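Local atomic coordinates of translation initiation factor eIF-2B (Pyrococcus horikoshii, PDB entry 1VB5), a protein that probably acts in archaeal translation initiation, catalysing the exchange of GDP bound to initiation factor 2 for GTP. Residues 30-35 with 49-54; 43-48 with 72-77; 140-145 with 166-171; 115-120 with 146-151. All coordinates share one frame; numbering follows the deposited sequence.

Contact 1. Residues 30-35 with 49-54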
loop_
_atom_site.group_PDB
_atom_site.type_symbol
_atom_site.label_atom_id
_atom_site.label_comp_id
_atom_site.label_asym_id
_atom_site.label_seq_id
_atom_site.Cartn_x
_atom_site.Cartn_y
_atom_site.Cartn_z
ATOM N N GLU B 30 16.688 -16.542 24.320
ATOM C CA GLU B 30 18.122 -16.398 24.547
ATOM C C GLU B 30 18.365 -15.482 25.738
ATOM O O GLU B 30 19.330 -15.659 26.481
ATOM C CB GLU B 30 18.809 -15.805 23.315
ATOM C CG GLU B 30 19.045 -16.788 22.181
ATOM C CD GLU B 30 19.670 -16.124 20.960
ATOM O OE1 GLU B 30 20.685 -15.405 21.122
ATOM O OE2 GLU B 30 19.147 -16.323 19.840
ATOM N N ALA B 31 17.486 -14.499 25.912
ATOM C CA ALA B 31 17.606 -13.559 27.019
ATOM C C ALA B 31 17.460 -14.303 28.342
ATOM O O ALA B 31 18.241 -14.094 29.272
ATOM C CB ALA B 31 16.540 -12.477 26.907
ATOM N N PHE B 32 16.456 -15.172 28.426
ATOM C CA PHE B 32 16.232 -15.935 29.647
ATOM C C PHE B 32 17.354 -16.944 29.889
ATOM O O PHE B 32 17.748 -17.162 31.028
ATOM C CB PHE B 32 14.874 -16.646 29.606
ATOM C CG PHE B 32 13.704 -15.723 29.802
ATOM C CD1 PHE B 32 13.020 -15.196 28.709
ATOM C CD2 PHE B 32 13.296 -15.363 31.082
ATOM C CE1 PHE B 32 11.945 -14.324 28.889
ATOM C CE2 PHE B 32 12.226 -14.492 31.274
ATOM C CZ PHE B 32 11.548 -13.971 30.173
ATOM N N LEU B 33 17.863 -17.551 28.818
ATOM C CA LEU B 33 18.957 -18.515 28.930
ATOM C C LEU B 33 20.202 -17.806 29.444
ATOM O O LEU B 33 21.009 -18.388 30.172
ATOM C CB LEU B 33 19.262 -19.153 27.572
ATOM C CG LEU B 33 18.299 -20.236 27.091
ATOM C CD1 LEU B 33 18.654 -20.644 25.669
ATOM C CD2 LEU B 33 18.375 -21.433 28.026
ATOM N N THR B 34 20.346 -16.544 29.051
ATOM C CA THR B 34 21.471 -15.716 29.460
ATOM C C THR B 34 21.324 -15.347 30.933
ATOM O O THR B 34 22.289 -15.373 31.692
ATOM C CB THR B 34 21.534 -14.423 28.615
ATOM O OG1 THR B 34 21.844 -14.759 27.256
ATOM C CG2 THR B 34 22.590 -13.468 29.158
ATOM N N LEU B 35 20.104 -15.003 31.325
ATOM C CA LEU B 35 19.812 -14.632 32.700
ATOM C C LEU B 35 20.236 -15.753 33.657
ATOM O O LEU B 35 20.733 -15.494 34.754
ATOM C CB LEU B 35 18.313 -14.367 32.846
ATOM C CG LEU B 35 17.820 -13.739 34.148
ATOM C CD1 LEU B 35 18.343 -12.318 34.252
ATOM C CD2 LEU B 35 16.301 -13.745 34.173
ATOM N N MET B 49 10.863 -11.740 36.662
ATOM C CA MET B 49 9.675 -10.893 36.656
ATOM C C MET B 49 9.940 -9.655 35.810
ATOM O O MET B 49 9.084 -9.217 35.043
ATOM C CB MET B 49 9.326 -10.465 38.083
ATOM C CG MET B 49 8.877 -11.597 38.984
ATOM S SD MET B 49 7.185 -12.101 38.651
ATOM C CE MET B 49 6.339 -11.301 40.024
ATOM N N GLU B 50 11.136 -9.096 35.958
ATOM C CA GLU B 50 11.517 -7.907 35.214
ATOM C C GLU B 50 11.724 -8.214 33.735
ATOM O O GLU B 50 11.304 -7.441 32.876
ATOM C CB GLU B 50 12.793 -7.297 35.807
ATOM C CG GLU B 50 13.213 -5.987 35.149
ATOM C CD GLU B 50 14.330 -5.279 35.898
ATOM O OE1 GLU B 50 15.434 -5.854 36.012
ATOM O OE2 GLU B 50 14.102 -4.144 36.374
ATOM N N LEU B 51 12.371 -9.338 33.437
ATOM C CA LEU B 51 12.611 -9.711 32.048
ATOM C C LEU B 51 11.286 -10.026 31.355
ATOM O O LEU B 51 11.119 -9.746 30.169
ATOM C CB LEU B 51 13.555 -10.916 31.963
ATOM C CG LEU B 51 13.970 -11.306 30.540
ATOM C CD1 LEU B 51 14.536 -10.089 29.818
ATOM C CD2 LEU B 51 15.001 -12.425 30.586
ATOM N N ARG B 52 10.349 -10.611 32.097
ATOM C CA ARG B 52 9.033 -10.927 31.551
ATOM C C ARG B 52 8.435 -9.656 30.954
ATOM O O ARG B 52 7.879 -9.664 29.854
ATOM C CB ARG B 52 8.097 -11.426 32.653
ATOM C CG ARG B 52 8.028 -12.929 32.828
ATOM C CD ARG B 52 6.962 -13.278 33.854
ATOM N NE ARG B 52 6.700 -14.713 33.908
ATOM C CZ ARG B 52 5.761 -15.273 34.666
ATOM N NH1 ARG B 52 4.989 -14.521 35.439
ATOM N NH2 ARG B 52 5.598 -16.590 34.653
ATOM N N GLU B 53 8.564 -8.563 31.701
ATOM C CA GLU B 53 8.029 -7.275 31.290
ATOM C C GLU B 53 8.809 -6.633 30.147
ATOM O O GLU B 53 8.216 -6.158 29.181
ATOM C CB GLU B 53 7.991 -6.340 32.496
ATOM C CG GLU B 53 7.174 -5.087 32.287
ATOM C CD GLU B 53 6.748 -4.459 33.599
ATOM O OE1 GLU B 53 6.123 -3.375 33.567
ATOM O OE2 GLU B 53 7.033 -5.057 34.660
ATOM N N GLU B 54 10.133 -6.626 30.249
ATOM C CA GLU B 54 10.971 -6.033 29.213
ATOM C C GLU B 54 10.836 -6.745 27.870
ATOM O O GLU B 54 10.854 -6.107 26.820
ATOM C CB GLU B 54 12.440 -6.042 29.648
ATOM C CG GLU B 54 12.716 -5.230 30.901
ATOM C CD GLU B 54 12.219 -3.801 30.788
ATOM O OE1 GLU B 54 12.649 -3.091 29.854
ATOM O OE2 GLU B 54 11.395 -3.391 31.635
#
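Leu-51 sets its branched end on Phe-32, and this CH-pi contact is the heart of a largely apolar meeting of two helix faces. Methyl CD2 stands above the middle of the ring, 3.4 Å from its centroid and 12° off the ring normal. Leu-51 CG lies behind it nearer the outer end of the ring, 3.6 Å from Phe-32 CZ. The leucine reaches this place with CG anti to its own backbone N (chi1 -175°).

The same methyl also meets aliphatic carbon. Leu-35 comes at it tip to tip, its CD2 4.0 Å from Leu-51 CD2, and Ala-31 closes in with CB at a like distance. One methyl is thus shared by Ala-31, Phe-32 and Leu-35 of helix 21-38. No hydrogen bond crosses between the segments. Arg-52 brings its backbone N near the Phe-32 ring, while its guanidinium turns elsewhere and NH2 bonds to Ile-72 O.

Val-6 of helix 4-14 also touches Leu-51, and Leu-81 of helix 78-106 touches Phe-32. The axes of segments 30-35 and 49-54 approach to 11.0 Å with directions 161° apart; their helices, 21-38 and 41-58, form an antiparallel helical hairpin within the all-helical N-terminal part of the chain.

Contact 2. Residues 43-48 with 72-77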
loop_
_atom_site.group_PDB
_atom_site.type_symbol
_atom_site.label_atom_id
_atom_site.label_comp_id
_atom_site.label_asym_id
_atom_site.label_seq_id
_atom_site.Cartn_x
_atom_site.Cartn_y
_atom_site.Cartn_z
ATOM N N LEU B 43 18.521 -14.130 43.363
ATOM C CA LEU B 43 18.068 -12.948 42.630
ATOM C C LEU B 43 17.312 -13.321 41.358
ATOM O O LEU B 43 16.806 -12.451 40.648
ATOM C CB LEU B 43 19.265 -12.071 42.258
ATOM C CG LEU B 43 20.079 -11.455 43.395
ATOM C CD1 LEU B 43 21.252 -10.686 42.810
ATOM C CD2 LEU B 43 19.199 -10.540 44.229
ATOM N N LEU B 44 17.229 -14.619 41.089
ATOM C CA LEU B 44 16.579 -15.128 39.890
ATOM C C LEU B 44 15.094 -14.803 39.735
ATOM O O LEU B 44 14.661 -14.380 38.664
ATOM C CB LEU B 44 16.781 -16.642 39.804
ATOM C CG LEU B 44 16.671 -17.237 38.400
ATOM C CD1 LEU B 44 17.731 -16.602 37.503
ATOM C CD2 LEU B 44 16.852 -18.751 38.456
ATOM N N GLU B 45 14.318 -14.993 40.795
ATOM C CA GLU B 45 12.883 -14.738 40.729
ATOM C C GLU B 45 12.489 -13.322 40.319
ATOM O O GLU B 45 11.647 -13.148 39.439
ATOM C CB GLU B 45 12.223 -15.103 42.058
ATOM C CG GLU B 45 12.279 -16.592 42.361
ATOM C CD GLU B 45 11.734 -16.936 43.731
ATOM O OE1 GLU B 45 10.510 -16.801 43.942
ATOM O OE2 GLU B 45 12.537 -17.337 44.601
ATOM N N ASP B 46 13.081 -12.310 40.946
ATOM C CA ASP B 46 12.745 -10.931 40.592
ATOM C C ASP B 46 13.242 -10.572 39.197
ATOM O O ASP B 46 12.586 -9.823 38.471
ATOM C CB ASP B 46 13.327 -9.941 41.608
ATOM C CG ASP B 46 12.713 -10.089 42.985
ATOM O OD1 ASP B 46 11.515 -10.439 43.072
ATOM O OD2 ASP B 46 13.424 -9.841 43.983
ATOM N N ALA B 47 14.401 -11.105 38.826
ATOM C CA ALA B 47 14.974 -10.838 37.512
ATOM C C ALA B 47 14.067 -11.390 36.417
ATOM O O ALA B 47 13.915 -10.781 35.361
ATOM C CB ALA B 47 16.349 -11.462 37.407
ATOM N N ILE B 48 13.470 -12.550 36.671
ATOM C CA ILE B 48 12.575 -13.170 35.703
ATOM C C ILE B 48 11.309 -12.324 35.555
ATOM O O ILE B 48 10.754 -12.200 34.464
ATOM C CB ILE B 48 12.204 -14.607 36.134
ATOM C CG1 ILE B 48 13.474 -15.463 36.206
ATOM C CG2 ILE B 48 11.223 -15.218 35.145
ATOM C CD1 ILE B 48 13.242 -16.884 36.679
ATOM N N ILE B 72 7.902 -19.063 30.852
ATOM C CA ILE B 72 9.031 -19.088 31.775
ATOM C C ILE B 72 8.509 -18.876 33.190
ATOM O O ILE B 72 7.947 -17.832 33.506
ATOM C CB ILE B 72 10.076 -17.995 31.422
ATOM C CG1 ILE B 72 10.969 -18.470 30.271
ATOM C CG2 ILE B 72 10.966 -17.709 32.626
ATOM C CD1 ILE B 72 10.236 -19.023 29.088
ATOM N N PRO B 73 8.687 -19.878 34.063
ATOM C CA PRO B 73 8.221 -19.790 35.448
ATOM C C PRO B 73 9.050 -18.863 36.320
ATOM O O PRO B 73 10.245 -18.683 36.091
ATOM C CB PRO B 73 8.311 -21.234 35.924
ATOM C CG PRO B 73 9.546 -21.713 35.224
ATOM C CD PRO B 73 9.343 -21.174 33.813
ATOM N N VAL B 74 8.401 -18.266 37.313
ATOM C CA VAL B 74 9.091 -17.397 38.251
ATOM C C VAL B 74 9.617 -18.383 39.291
ATOM O O VAL B 74 8.891 -18.802 40.196
ATOM C CB VAL B 74 8.122 -16.394 38.907
ATOM C CG1 VAL B 74 8.853 -15.573 39.958
ATOM C CG2 VAL B 74 7.528 -15.474 37.844
ATOM N N THR B 75 10.876 -18.772 39.132
ATOM C CA THR B 75 11.503 -19.744 40.019
ATOM C C THR B 75 12.917 -19.316 40.388
ATOM O O THR B 75 13.483 -18.413 39.769
ATOM C CB THR B 75 11.574 -21.116 39.323
ATOM O OG1 THR B 75 12.166 -22.082 40.199
ATOM C CG2 THR B 75 12.411 -21.014 38.058
ATOM N N ASN B 76 13.484 -19.966 41.401
ATOM C CA ASN B 76 14.849 -19.668 41.826
ATOM C C ASN B 76 15.767 -20.790 41.355
ATOM O O ASN B 76 16.953 -20.816 41.686
ATOM C CB ASN B 76 14.940 -19.535 43.352
ATOM C CG ASN B 76 14.378 -20.745 44.084
ATOM O OD1 ASN B 76 14.614 -21.892 43.697
ATOM N ND2 ASN B 76 13.637 -20.490 45.157
ATOM N N ARG B 77 15.208 -21.713 40.578
ATOM C CA ARG B 77 15.962 -22.844 40.055
ATOM C C ARG B 77 16.575 -22.610 38.675
ATOM O O ARG B 77 15.884 -22.626 37.657
ATOM C CB ARG B 77 15.078 -24.093 40.005
ATOM C CG ARG B 77 14.862 -24.747 41.352
ATOM C CD ARG B 77 14.940 -26.258 41.205
ATOM N NE ARG B 77 13.638 -26.855 40.951
ATOM C CZ ARG B 77 13.461 -28.043 40.390
ATOM N NH1 ARG B 77 14.502 -28.770 40.015
ATOM N NH2 ARG B 77 12.236 -28.507 40.204
#
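Ile-48 and Ile-72 meet through their CG2 methyls, 3.6 Å apart, in the apolar part of a contact between helix 41-58 and the connection from helix 63-71 to helix 78-106. Val-74 adds CG1, 4.0 Å from Glu-45 CB.

Much of the remaining packing sets side-chain carbon against main-chain oxygen. Leu-44 CD2 lies 3.6 Å from Thr-75 O, and Glu-45 CG approaches the same oxygen to 3.4 Å. The delta methyl of Ile-48, its chain extended through CD1 (chi2 177°), touches both Pro-73 O and Thr-75 O, 3.5 Å from each. The extended connection ends in an ST turn: Thr-75 OG1 accepts from Arg-77 N, the N-cap residue of helix 78-106, at 3.1 Å.

The polar link is slight. Glu-45 and Asn-76 run side by side, their carboxylate and amide planes 74° apart, and Asn-76 ND2 gives Glu-45 OE2 a weak hydrogen bond of 3.4 Å. An alanine in place of Glu-45, lacking the CG methylene and the carboxylate, would probably leave the Asn-76 amide without this acceptor and Thr-75 O less well covered, while CB could still meet Val-74. Leu-81 of helix 78-106 also touches Leu-44, Ile-48 and Ile-72.

Contact 3. Residues 140-145 with 166-171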
loop_
_atom_site.group_PDB
_atom_site.type_symbol
_atom_site.label_atom_id
_atom_site.label_comp_id
_atom_site.label_asym_id
_atom_site.label_seq_id
_atom_site.Cartn_x
_atom_site.Cartn_y
_atom_site.Cartn_z
ATOM N N LEU B 140 4.693 -11.011 -4.173
ATOM C CA LEU B 140 4.951 -10.463 -2.850
ATOM C C LEU B 140 5.242 -8.972 -2.915
ATOM O O LEU B 140 5.688 -8.462 -3.937
ATOM C CB LEU B 140 6.127 -11.201 -2.220
ATOM C CG LEU B 140 7.436 -11.096 -2.999
ATOM C CD1 LEU B 140 8.337 -10.073 -2.327
ATOM C CD2 LEU B 140 8.110 -12.455 -3.044
ATOM N N THR B 141 4.996 -8.279 -1.809
ATOM C CA THR B 141 5.215 -6.843 -1.743
ATOM C C THR B 141 6.583 -6.532 -1.166
ATOM O O THR B 141 7.113 -7.303 -0.370
ATOM C CB THR B 141 4.167 -6.157 -0.846
ATOM O OG1 THR B 141 4.345 -6.596 0.509
ATOM C CG2 THR B 141 2.773 -6.502 -1.298
ATOM N N GLU B 142 7.150 -5.395 -1.568
ATOM C CA GLU B 142 8.450 -4.978 -1.064
ATOM C C GLU B 142 8.314 -4.648 0.425
ATOM O O GLU B 142 9.272 -4.801 1.190
ATOM C CB GLU B 142 8.954 -3.761 -1.844
ATOM C CG GLU B 142 8.071 -2.537 -1.741
ATOM C CD GLU B 142 8.460 -1.450 -2.742
ATOM O OE1 GLU B 142 7.832 -0.366 -2.727
ATOM O OE2 GLU B 142 9.392 -1.680 -3.543
ATOM N N SER B 143 7.121 -4.190 0.812
ATOM C CA SER B 143 6.775 -3.858 2.200
ATOM C C SER B 143 7.446 -2.631 2.811
ATOM O O SER B 143 8.406 -2.756 3.580
ATOM C CB SER B 143 7.044 -5.060 3.115
ATOM O OG SER B 143 6.448 -6.237 2.602
ATOM N N SER B 144 6.924 -1.451 2.494
ATOM C CA SER B 144 7.473 -0.209 3.034
ATOM C C SER B 144 7.277 -0.181 4.547
ATOM O O SER B 144 6.321 -0.753 5.063
ATOM C CB SER B 144 6.766 0.995 2.406
ATOM O OG SER B 144 6.924 0.987 1.000
ATOM N N PRO B 145 8.150 0.534 5.273
ATOM C CA PRO B 145 9.289 1.305 4.770
ATOM C C PRO B 145 10.644 0.596 4.855
ATOM O O PRO B 145 11.629 1.091 4.314
ATOM C CB PRO B 145 9.258 2.537 5.653
ATOM C CG PRO B 145 8.962 1.924 6.989
ATOM C CD PRO B 145 7.855 0.907 6.668
ATOM N N ILE B 166 6.037 -6.556 -6.051
ATOM C CA ILE B 166 5.221 -5.380 -6.338
ATOM C C ILE B 166 5.332 -4.405 -5.171
ATOM O O ILE B 166 5.920 -4.733 -4.134
ATOM C CB ILE B 166 3.714 -5.748 -6.536
ATOM C CG1 ILE B 166 3.121 -6.293 -5.230
ATOM C CG2 ILE B 166 3.566 -6.781 -7.642
ATOM C CD1 ILE B 166 1.623 -6.639 -5.316
ATOM N N THR B 167 4.799 -3.197 -5.348
ATOM C CA THR B 167 4.810 -2.203 -4.274
ATOM C C THR B 167 3.549 -2.489 -3.469
ATOM O O THR B 167 2.637 -3.145 -3.972
ATOM C CB THR B 167 4.723 -0.774 -4.824
ATOM O OG1 THR B 167 3.509 -0.629 -5.561
ATOM C CG2 THR B 167 5.909 -0.479 -5.742
ATOM N N ASP B 168 3.479 -2.000 -2.234
ATOM C CA ASP B 168 2.302 -2.253 -1.403
ATOM C C ASP B 168 0.999 -1.746 -2.046
ATOM O O ASP B 168 -0.034 -2.418 -1.994
ATOM C CB ASP B 168 2.467 -1.607 -0.015
ATOM C CG ASP B 168 3.764 -2.026 0.695
ATOM O OD1 ASP B 168 4.397 -3.020 0.276
ATOM O OD2 ASP B 168 4.146 -1.366 1.691
ATOM N N ALA B 169 1.048 -0.567 -2.657
ATOM C CA ALA B 169 -0.139 0.015 -3.270
ATOM C C ALA B 169 -0.696 -0.771 -4.459
ATOM O O ALA B 169 -1.799 -0.485 -4.937
ATOM C CB ALA B 169 0.150 1.462 -3.681
ATOM N N GLN B 170 0.050 -1.764 -4.936
ATOM C CA GLN B 170 -0.406 -2.568 -6.071
ATOM C C GLN B 170 -1.134 -3.858 -5.664
ATOM O O GLN B 170 -1.574 -4.619 -6.525
ATOM C CB GLN B 170 0.782 -2.923 -6.971
ATOM C CG GLN B 170 1.213 -1.835 -7.949
ATOM C CD GLN B 170 2.472 -2.227 -8.712
ATOM O OE1 GLN B 170 3.588 -2.021 -8.236
ATOM N NE2 GLN B 170 2.296 -2.816 -9.885
ATOM N N MET B 171 -1.263 -4.096 -4.360
ATOM C CA MET B 171 -1.921 -5.308 -3.865
ATOM C C MET B 171 -3.311 -5.539 -4.448
ATOM O O MET B 171 -3.697 -6.681 -4.694
ATOM C CB MET B 171 -1.996 -5.292 -2.334
ATOM C CG MET B 171 -0.641 -5.413 -1.671
ATOM S SD MET B 171 -0.732 -5.693 0.108
ATOM C CE MET B 171 -1.405 -4.114 0.694
HETATM O O HOH W 1 5.780 -0.190 -1.478
#
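Asp-168 turns its carboxylate on two successive backbone N-H groups of the turn after strand 136-141. With CG beside the backbone N (chi1 -54°), OD2 accepts from Ser-144 N at 2.9 Å on its syn side, 19° out of the carboxylate plane, while OD1 takes a weak bond from Ser-143 N. An alanine here would probably leave both N-H groups without these acceptors and set the turn freer to move.

Thr-141 crosses Asp-168 at about a right angle, its CB 3.3 Å from OD1. Its CG2, beside the backbone N, packs 3.6 Å from Met-171 CG, and OG1 pairs with Ser-143 OG and with His-116 ND1. Glu-142 runs extended alongside Thr-167, OE1 3.6 Å from its CG2. A water joins Asp-168 N to Ser-144 OG, and Glu-142 OE2 forms a salt bridge with Arg-241 of the second subunit.

Main-chain bonds on both sides of Thr-141 complete the parallel pairing: Ile-166 N gives to Leu-140 O and Glu-142 N to Ile-166 O, each at 2.9 Å. The contact thus lies at the C-terminal ends of neighbouring parallel strands 136-141 and 163-166, joined through helix 148-158 in a beta-alpha-beta crossover, with helix 200-209 packing on Met-171.

Contact 4. Residues 115-120 with 146-151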
loop_
_atom_site.group_PDB
_atom_site.type_symbol
_atom_site.label_atom_id
_atom_site.label_comp_id
_atom_site.label_asym_id
_atom_site.label_seq_id
_atom_site.Cartn_x
_atom_site.Cartn_y
_atom_site.Cartn_z
ATOM N N THR B 115 1.365 -12.654 -1.107
ATOM C CA THR B 115 1.636 -12.468 0.306
ATOM C C THR B 115 2.126 -11.045 0.538
ATOM O O THR B 115 2.346 -10.296 -0.417
ATOM C CB THR B 115 2.699 -13.496 0.812
ATOM O OG1 THR B 115 2.785 -13.435 2.244
ATOM C CG2 THR B 115 4.067 -13.209 0.203
ATOM N N HIS B 116 2.299 -10.682 1.804
ATOM C CA HIS B 116 2.727 -9.336 2.178
ATOM C C HIS B 116 3.721 -9.439 3.330
ATOM O O HIS B 116 3.603 -10.322 4.177
ATOM C CB HIS B 116 1.487 -8.515 2.584
ATOM C CG HIS B 116 1.793 -7.147 3.115
ATOM N ND1 HIS B 116 2.533 -6.220 2.414
ATOM C CD2 HIS B 116 1.440 -6.545 4.277
ATOM C CE1 HIS B 116 2.625 -5.107 3.120
ATOM N NE2 HIS B 116 1.971 -5.277 4.254
ATOM N N SER B 117 4.710 -8.550 3.336
ATOM C CA SER B 117 5.744 -8.522 4.366
ATOM C C SER B 117 6.558 -9.825 4.408
ATOM O O SER B 117 6.540 -10.607 3.457
ATOM C CB SER B 117 5.110 -8.254 5.730
ATOM O OG SER B 117 6.101 -7.985 6.703
ATOM N N PHE B 118 7.275 -10.046 5.509
ATOM C CA PHE B 118 8.089 -11.247 5.667
ATOM C C PHE B 118 7.671 -12.070 6.877
ATOM O O PHE B 118 7.506 -11.545 7.978
ATOM C CB PHE B 118 9.576 -10.894 5.808
ATOM C CG PHE B 118 10.462 -12.098 6.063
ATOM C CD1 PHE B 118 10.727 -13.009 5.046
ATOM C CD2 PHE B 118 10.978 -12.345 7.336
ATOM C CE1 PHE B 118 11.491 -14.156 5.286
ATOM C CE2 PHE B 118 11.744 -13.488 7.594
ATOM C CZ PHE B 118 12.000 -14.399 6.565
ATOM N N SER B 119 7.505 -13.368 6.656
ATOM C CA SER B 119 7.126 -14.306 7.703
ATOM C C SER B 119 7.889 -15.602 7.463
ATOM O O SER B 119 7.683 -16.254 6.439
ATOM C CB SER B 119 5.626 -14.583 7.644
ATOM O OG SER B 119 5.300 -15.756 8.368
ATOM N N SER B 120 8.766 -15.975 8.393
ATOM C CA SER B 120 9.537 -17.202 8.235
ATOM C C SER B 120 8.612 -18.409 8.124
ATOM O O SER B 120 8.941 -19.395 7.472
ATOM C CB SER B 120 10.519 -17.382 9.405
ATOM O OG SER B 120 9.888 -17.133 10.648
ATOM N N ASP B 146 10.694 -0.550 5.533
ATOM C CA ASP B 146 11.956 -1.277 5.700
ATOM C C ASP B 146 12.235 -2.316 4.623
ATOM O O ASP B 146 13.318 -2.891 4.574
ATOM C CB ASP B 146 11.988 -1.946 7.073
ATOM C CG ASP B 146 11.865 -0.944 8.197
ATOM O OD1 ASP B 146 12.743 -0.057 8.285
ATOM O OD2 ASP B 146 10.892 -1.036 8.981
ATOM N N TYR B 147 11.245 -2.562 3.776
ATOM C CA TYR B 147 11.387 -3.508 2.678
ATOM C C TYR B 147 11.795 -4.926 3.075
ATOM O O TYR B 147 12.645 -5.535 2.430
ATOM C CB TYR B 147 12.376 -2.947 1.649
ATOM C CG TYR B 147 11.964 -1.597 1.098
ATOM C CD1 TYR B 147 12.832 -0.508 1.146
ATOM C CD2 TYR B 147 10.691 -1.401 0.563
ATOM C CE1 TYR B 147 12.440 0.743 0.677
ATOM C CE2 TYR B 147 10.289 -0.159 0.093
ATOM C CZ TYR B 147 11.166 0.908 0.151
ATOM O OH TYR B 147 10.770 2.141 -0.318
ATOM N N GLU B 148 11.181 -5.460 4.126
ATOM C CA GLU B 148 11.490 -6.819 4.557
ATOM C C GLU B 148 11.013 -7.778 3.461
ATOM O O GLU B 148 11.411 -8.944 3.416
ATOM C CB GLU B 148 10.787 -7.141 5.883
ATOM C CG GLU B 148 9.261 -7.108 5.809
ATOM C CD GLU B 148 8.665 -5.739 6.141
ATOM O OE1 GLU B 148 9.373 -4.708 6.018
ATOM O OE2 GLU B 148 7.473 -5.700 6.518
ATOM N N GLY B 149 10.158 -7.276 2.574
ATOM C CA GLY B 149 9.650 -8.104 1.495
ATOM C C GLY B 149 10.758 -8.526 0.547
ATOM O O GLY B 149 10.695 -9.595 -0.064
ATOM N N LEU B 150 11.777 -7.684 0.416
ATOM C CA LEU B 150 12.886 -8.006 -0.467
ATOM C C LEU B 150 13.684 -9.137 0.161
ATOM O O LEU B 150 14.312 -9.919 -0.543
ATOM C CB LEU B 150 13.767 -6.773 -0.709
ATOM C CG LEU B 150 13.056 -5.655 -1.484
ATOM C CD1 LEU B 150 13.979 -4.443 -1.625
ATOM C CD2 LEU B 150 12.641 -6.176 -2.861
ATOM N N HIS B 151 13.658 -9.227 1.486
ATOM C CA HIS B 151 14.357 -10.315 2.155
ATOM C C HIS B 151 13.662 -11.626 1.747
ATOM O O HIS B 151 14.316 -12.634 1.499
ATOM C CB HIS B 151 14.303 -10.135 3.672
ATOM C CG HIS B 151 14.845 -11.303 4.438
ATOM N ND1 HIS B 151 16.079 -11.858 4.173
ATOM C CD2 HIS B 151 14.319 -12.024 5.455
ATOM C CE1 HIS B 151 16.288 -12.873 4.993
ATOM N NE2 HIS B 151 15.235 -12.995 5.781
#
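Ser-117 and Gly-149 bring the two backbones closest, their CA atoms 4.9 Å apart, where the loop leaving strand 111-115 passes the first turn of helix 148-158. This places the contact at the C-terminal end of the parallel sheet, where loops meet helix N-termini in Rossmann-like alpha/beta folds. Ser-117 has a positive phi (61°), and Phe-118 beyond it is extended. On the other side Tyr-147 O takes Leu-150 N into the beginning of the helix. Gly-149 brings no side chain to this approach, and Gly-149 CA lies 4.4 Å from Ser-117 O.

Ser-117 OG donates to Glu-148 OE2 over 2.7 Å, using the anti lone pair of that oxygen. Glu-148 CG, set between the backbone N and the carbonyl carbon (chi1 63°), lies 3.6 Å from Phe-118 N and 3.8 Å from Phe-118 CB; a bend at chi2 then turns CD aside. Farther along the helix, His-151 turns an edge to the face of Phe-118 in a T-shaped pair, with centroids 4.5 Å apart and planes at 60°. Its CD2 stands over the middle of the phenyl ring, 3.5 Å from Phe-118 CZ. The opposite face of that ring meets Ser-120 N, near the rim.

Both polar ends have further partners. Glu-148 OE2 forms a salt bridge with Lys-197, and His-151 NE2 is hydrogen-bonded to Lys-19 NZ. A buried carboxylate oxygen held by a hydroxyl and an ammonium group is likely to stay ionised, while the lysine beside His-151 would tend to disfavour a positive charge on the imidazole.

How the contacts relate
The four contacts form two pairs, and contacts 1 and 2 close before contacts 4 and 3 open. Contacts 1 and 2 lie in the N-terminal helices with centres 9 Å apart, share helix 41-58 and alternate along the chain; Phe-32 of one packs on Ile-72 of the other. Contacts 4 and 3, also alternating and 9 Å apart, gather at the C-terminal ends of the parallel strands 111-115, 136-141 and 163-166, adjacent in the Rossmann-like sheet. There Glu-142 O bonds to Gly-149 N, and both contacts touch the second subunit. Centres of contacts 2 and 3 are 43 Å apart, consistent with a helical part and an alpha/beta part, the latter contributing to the interface with the second subunit.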